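AB hydrolase-1 domain-containing protein (Streptococcus mutans, PDB 4L9A) is an alpha/beta hydrolase that probably acts as a carboxylesterase, cleaving ester bonds. Local coordinates at residues Pro78-Ser86 and Gly197-Val208. Numbering follows the deposited sequence.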
loop_
_atom_site.group_PDB
_atom_site.type_symbol
_atom_site.label_atom_id
_atom_site.label_comp_id
_atom_site.label_asym_id
_atom_site.label_seq_id
_atom_site.Cartn_x
_atom_site.Cartn_y
_atom_site.Cartn_z
ATOM N N PRO A 78 9.714 -7.212 -0.239
ATOM C CA PRO A 78 10.326 -8.512 0.052
ATOM C C PRO A 78 9.361 -9.376 0.857
ATOM O O PRO A 78 8.545 -8.845 1.630
ATOM C CB PRO A 78 11.542 -8.132 0.907
ATOM C CG PRO A 78 11.914 -6.774 0.409
ATOM C CD PRO A 78 10.604 -6.090 0.104
ATOM N N ASN A 79 9.452 -10.690 0.679
ATOM C CA ASN A 79 8.608 -11.624 1.423
ATOM C C ASN A 79 7.104 -11.455 1.191
ATOM O O ASN A 79 6.278 -11.833 2.040
ATOM C CB ASN A 79 8.899 -11.535 2.920
ATOM C CG ASN A 79 10.323 -11.927 3.257
ATOM O OD1 ASN A 79 10.873 -12.884 2.700
ATOM N ND2 ASN A 79 10.928 -11.192 4.183
ATOM N N SER A 80 6.743 -10.885 0.053
ATOM C CA SER A 80 5.336 -10.785 -0.304
ATOM C C SER A 80 5.125 -11.004 -1.785
ATOM O O SER A 80 6.009 -10.716 -2.595
ATOM C CB SER A 80 4.786 -9.408 0.076
ATOM O OG SER A 80 5.149 -8.458 -0.901
ATOM N N GLY A 81 3.944 -11.489 -2.145
ATOM C CA GLY A 81 3.603 -11.617 -3.544
ATOM C C GLY A 81 4.679 -12.398 -4.277
ATOM O O GLY A 81 5.070 -13.474 -3.836
ATOM N N TYR A 82 5.170 -11.862 -5.388
ATOM C CA TYR A 82 6.152 -12.601 -6.166
ATOM C C TYR A 82 7.564 -12.054 -5.981
ATOM O O TYR A 82 8.484 -12.489 -6.668
ATOM C CB TYR A 82 5.768 -12.643 -7.650
ATOM C CG TYR A 82 4.458 -13.357 -7.914
ATOM C CD1 TYR A 82 4.397 -14.749 -7.979
ATOM C CD2 TYR A 82 3.285 -12.641 -8.108
ATOM C CE1 TYR A 82 3.199 -15.403 -8.217
ATOM C CE2 TYR A 82 2.083 -13.291 -8.355
ATOM C CZ TYR A 82 2.044 -14.669 -8.401
ATOM O OH TYR A 82 0.836 -15.309 -8.639
ATOM N N SER A 83 7.753 -11.095 -5.077
ATOM C CA SER A 83 9.131 -10.707 -4.757
ATOM C C SER A 83 9.815 -11.846 -4.011
ATOM O O SER A 83 9.146 -12.706 -3.445
ATOM C CB SER A 83 9.193 -9.402 -3.967
ATOM O OG SER A 83 9.100 -8.287 -4.849
ATOM N N PRO A 84 11.155 -11.867 -4.018
ATOM C CA PRO A 84 11.856 -12.981 -3.371
ATOM C C PRO A 84 11.680 -12.978 -1.850
ATOM O O PRO A 84 11.397 -11.933 -1.230
ATOM C CB PRO A 84 13.330 -12.724 -3.723
ATOM C CG PRO A 84 13.299 -11.846 -4.947
ATOM C CD PRO A 84 12.083 -10.959 -4.714
ATOM N N VAL A 85 11.828 -14.148 -1.245
ATOM C CA VAL A 85 11.925 -14.200 0.205
ATOM C C VAL A 85 13.387 -14.033 0.617
ATOM O O VAL A 85 14.298 -14.539 -0.050
ATOM C CB VAL A 85 11.312 -15.481 0.809
ATOM C CG1 VAL A 85 9.825 -15.591 0.443
ATOM C CG2 VAL A 85 12.062 -16.706 0.351
ATOM N N SER A 86 13.599 -13.296 1.704
ATOM C CA SER A 86 14.927 -13.038 2.238
ATOM C C SER A 86 14.782 -12.470 3.652
ATOM O O SER A 86 13.756 -11.865 3.988
ATOM C CB SER A 86 15.682 -12.039 1.355
ATOM O OG SER A 86 15.033 -10.773 1.345
ATOM N N GLY A 197 -1.150 -15.712 -5.809
ATOM C CA GLY A 197 0.004 -14.972 -5.323
ATOM C C GLY A 197 0.276 -15.191 -3.841
ATOM O O GLY A 197 1.419 -15.412 -3.423
ATOM N N TYR A 198 -0.779 -15.112 -3.036
ATOM C CA TYR A 198 -0.673 -15.427 -1.616
ATOM C C TYR A 198 -0.030 -16.793 -1.408
ATOM O O TYR A 198 0.913 -16.942 -0.629
ATOM C CB TYR A 198 -2.065 -15.428 -0.975
ATOM C CG TYR A 198 -2.045 -15.672 0.516
ATOM C CD1 TYR A 198 -1.902 -16.950 1.025
ATOM C CD2 TYR A 198 -2.160 -14.617 1.411
ATOM C CE1 TYR A 198 -1.877 -17.173 2.385
ATOM C CE2 TYR A 198 -2.138 -14.827 2.768
ATOM C CZ TYR A 198 -1.998 -16.105 3.251
ATOM O OH TYR A 198 -1.977 -16.326 4.604
ATOM N N ASP A 199 -0.572 -17.795 -2.087
ATOM C CA ASP A 199 -0.153 -19.173 -1.883
ATOM C C ASP A 199 1.288 -19.397 -2.383
ATOM O O ASP A 199 2.036 -20.200 -1.819
ATOM C CB ASP A 199 -1.112 -20.136 -2.589
ATOM C CG ASP A 199 -2.502 -20.164 -1.953
ATOM O OD1 ASP A 199 -2.644 -19.766 -0.777
ATOM O OD2 ASP A 199 -3.454 -20.608 -2.632
ATOM N N TYR A 200 1.664 -18.701 -3.452
ATOM C CA TYR A 200 3.022 -18.807 -3.977
ATOM C C TYR A 200 3.973 -18.219 -2.943
ATOM O O TYR A 200 4.973 -18.830 -2.588
ATOM C CB TYR A 200 3.142 -18.048 -5.292
ATOM C CG TYR A 200 4.563 -17.814 -5.752
ATOM C CD1 TYR A 200 5.255 -16.664 -5.381
ATOM C CD2 TYR A 200 5.212 -18.740 -6.567
ATOM C CE1 TYR A 200 6.550 -16.441 -5.806
ATOM C CE2 TYR A 200 6.509 -18.532 -6.997
ATOM C CZ TYR A 200 7.171 -17.385 -6.619
ATOM O OH TYR A 200 8.458 -17.180 -7.047
ATOM N N CYS A 201 3.640 -17.030 -2.454
ATOM C CA CYS A 201 4.435 -16.386 -1.415
ATOM C C CYS A 201 4.598 -17.279 -0.170
ATOM O O CYS A 201 5.713 -17.489 0.327
ATOM C CB CYS A 201 3.792 -15.054 -1.014
ATOM S SG CYS A 201 4.710 -14.208 0.269
ATOM N N GLN A 202 3.486 -17.800 0.342
ATOM C CA GLN A 202 3.544 -18.636 1.541
ATOM C C GLN A 202 4.384 -19.887 1.320
ATOM O O GLN A 202 5.115 -20.333 2.209
ATOM C CB GLN A 202 2.143 -19.038 1.999
ATOM C CG GLN A 202 2.158 -20.048 3.164
ATOM C CD GLN A 202 2.622 -19.412 4.471
ATOM O OE1 GLN A 202 3.800 -19.479 4.838
ATOM N NE2 GLN A 202 1.690 -18.786 5.177
ATOM N N ARG A 203 4.275 -20.454 0.128
ATOM C CA ARG A 203 5.089 -21.603 -0.226
ATOM C C ARG A 203 6.584 -21.262 -0.138
ATOM O O ARG A 203 7.352 -21.992 0.490
ATOM C CB ARG A 203 4.710 -22.094 -1.621
ATOM C CG ARG A 203 5.510 -23.291 -2.106
ATOM C CD ARG A 203 4.877 -23.916 -3.345
ATOM N NE ARG A 203 4.631 -22.957 -4.430
ATOM C CZ ARG A 203 3.434 -22.463 -4.746
ATOM N NH1 ARG A 203 2.355 -22.828 -4.063
ATOM N NH2 ARG A 203 3.312 -21.602 -5.750
ATOM N N GLN A 204 7.000 -20.163 -0.764
ATOM C CA GLN A 204 8.401 -19.751 -0.675
ATOM C C GLN A 204 8.791 -19.457 0.788
ATOM O O GLN A 204 9.884 -19.799 1.233
ATOM C CB GLN A 204 8.678 -18.521 -1.559
ATOM C CG GLN A 204 8.126 -18.611 -2.985
ATOM C CD GLN A 204 8.573 -19.866 -3.728
ATOM O OE1 GLN A 204 9.742 -20.259 -3.669
ATOM N NE2 GLN A 204 7.634 -20.505 -4.427
ATOM N N LEU A 205 7.895 -18.825 1.535
ATOM C CA LEU A 205 8.172 -18.507 2.935
ATOM C C LEU A 205 8.359 -19.735 3.808
ATOM O O LEU A 205 9.050 -19.671 4.820
ATOM C CB LEU A 205 7.088 -17.604 3.522
ATOM C CG LEU A 205 7.233 -16.128 3.144
ATOM C CD1 LEU A 205 5.938 -15.374 3.481
ATOM C CD2 LEU A 205 8.419 -15.492 3.854
ATOM N N ASN A 206 7.755 -20.855 3.421
ATOM C CA ASN A 206 7.925 -22.089 4.177
ATOM C C ASN A 206 9.407 -22.451 4.338
ATOM O O ASN A 206 9.804 -23.068 5.330
ATOM C CB ASN A 206 7.170 -23.252 3.505
ATOM C CG ASN A 206 5.663 -23.151 3.681
ATOM O OD1 ASN A 206 5.183 -22.432 4.555
ATOM N ND2 ASN A 206 4.911 -23.880 2.854
ATOM N N ASP A 207 10.220 -22.070 3.355
ATOM C CA ASP A 207 11.631 -22.439 3.362
ATOM C C ASP A 207 12.418 -21.687 4.423
ATOM O O ASP A 207 13.388 -22.211 4.949
ATOM C CB ASP A 207 12.284 -22.183 1.996
ATOM C CG ASP A 207 11.763 -23.098 0.914
ATOM O OD1 ASP A 207 11.349 -24.221 1.245
ATOM O OD2 ASP A 207 11.771 -22.695 -0.266
ATOM N N VAL A 208 12.022 -20.454 4.724
ATOM C CA VAL A 208 12.830 -19.623 5.622
ATOM C C VAL A 208 12.185 -19.161 6.939
ATOM O O VAL A 208 12.894 -18.849 7.899
ATOM C CB VAL A 208 13.332 -18.368 4.893
ATOM C CG1 VAL A 208 14.271 -18.759 3.784
ATOM C CG2 VAL A 208 12.159 -17.564 4.357
HETATM O O HOH W 1 9.586 -14.854 -6.389
#
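C201 meets the loop 78-86 where the two backbones run close: its SG, anti to the backbone N (chi1 180°), reaches O of N79 at 3.4 Å and touches CA of S80, while its CB packs against O of G81 at 3.5 Å. Nearby, CA of G81 and CA of G197 come within 5.2 Å, the closest approach of the two backbones. The same O of G81 also sits at the edge of the Y200 ring, in its plane, 3.5 Å from CD1. One face of that ring takes CD1 of Y82, 3.3 Å from CD1 of Y200, and NE2 of Q204 lies over the opposite face; the tyrosine planes meet obliquely at 41°. OH of Y82 reaches CA of G197 (3.4 Å). A water joins O of Y82 and OH of Y200, both residues being partly exposed. The other end is looser and mainly apolar: V85 sets CG1 against CD2 of L205 at 3.7 Å, but its CG2 only grazes CG2 of V208 at 4.1 Å. Within the loop, OD1 of N79 accepts a hydrogen bond from N of S86, and ND2 donates to O of S86 and O of I216. The contact docks helix 188-206, from the helical insertion between strands 134-141 and 235-239, onto the loop following strand 71-75, consistent with the cap-on-core architecture of many alpha/beta hydrolases.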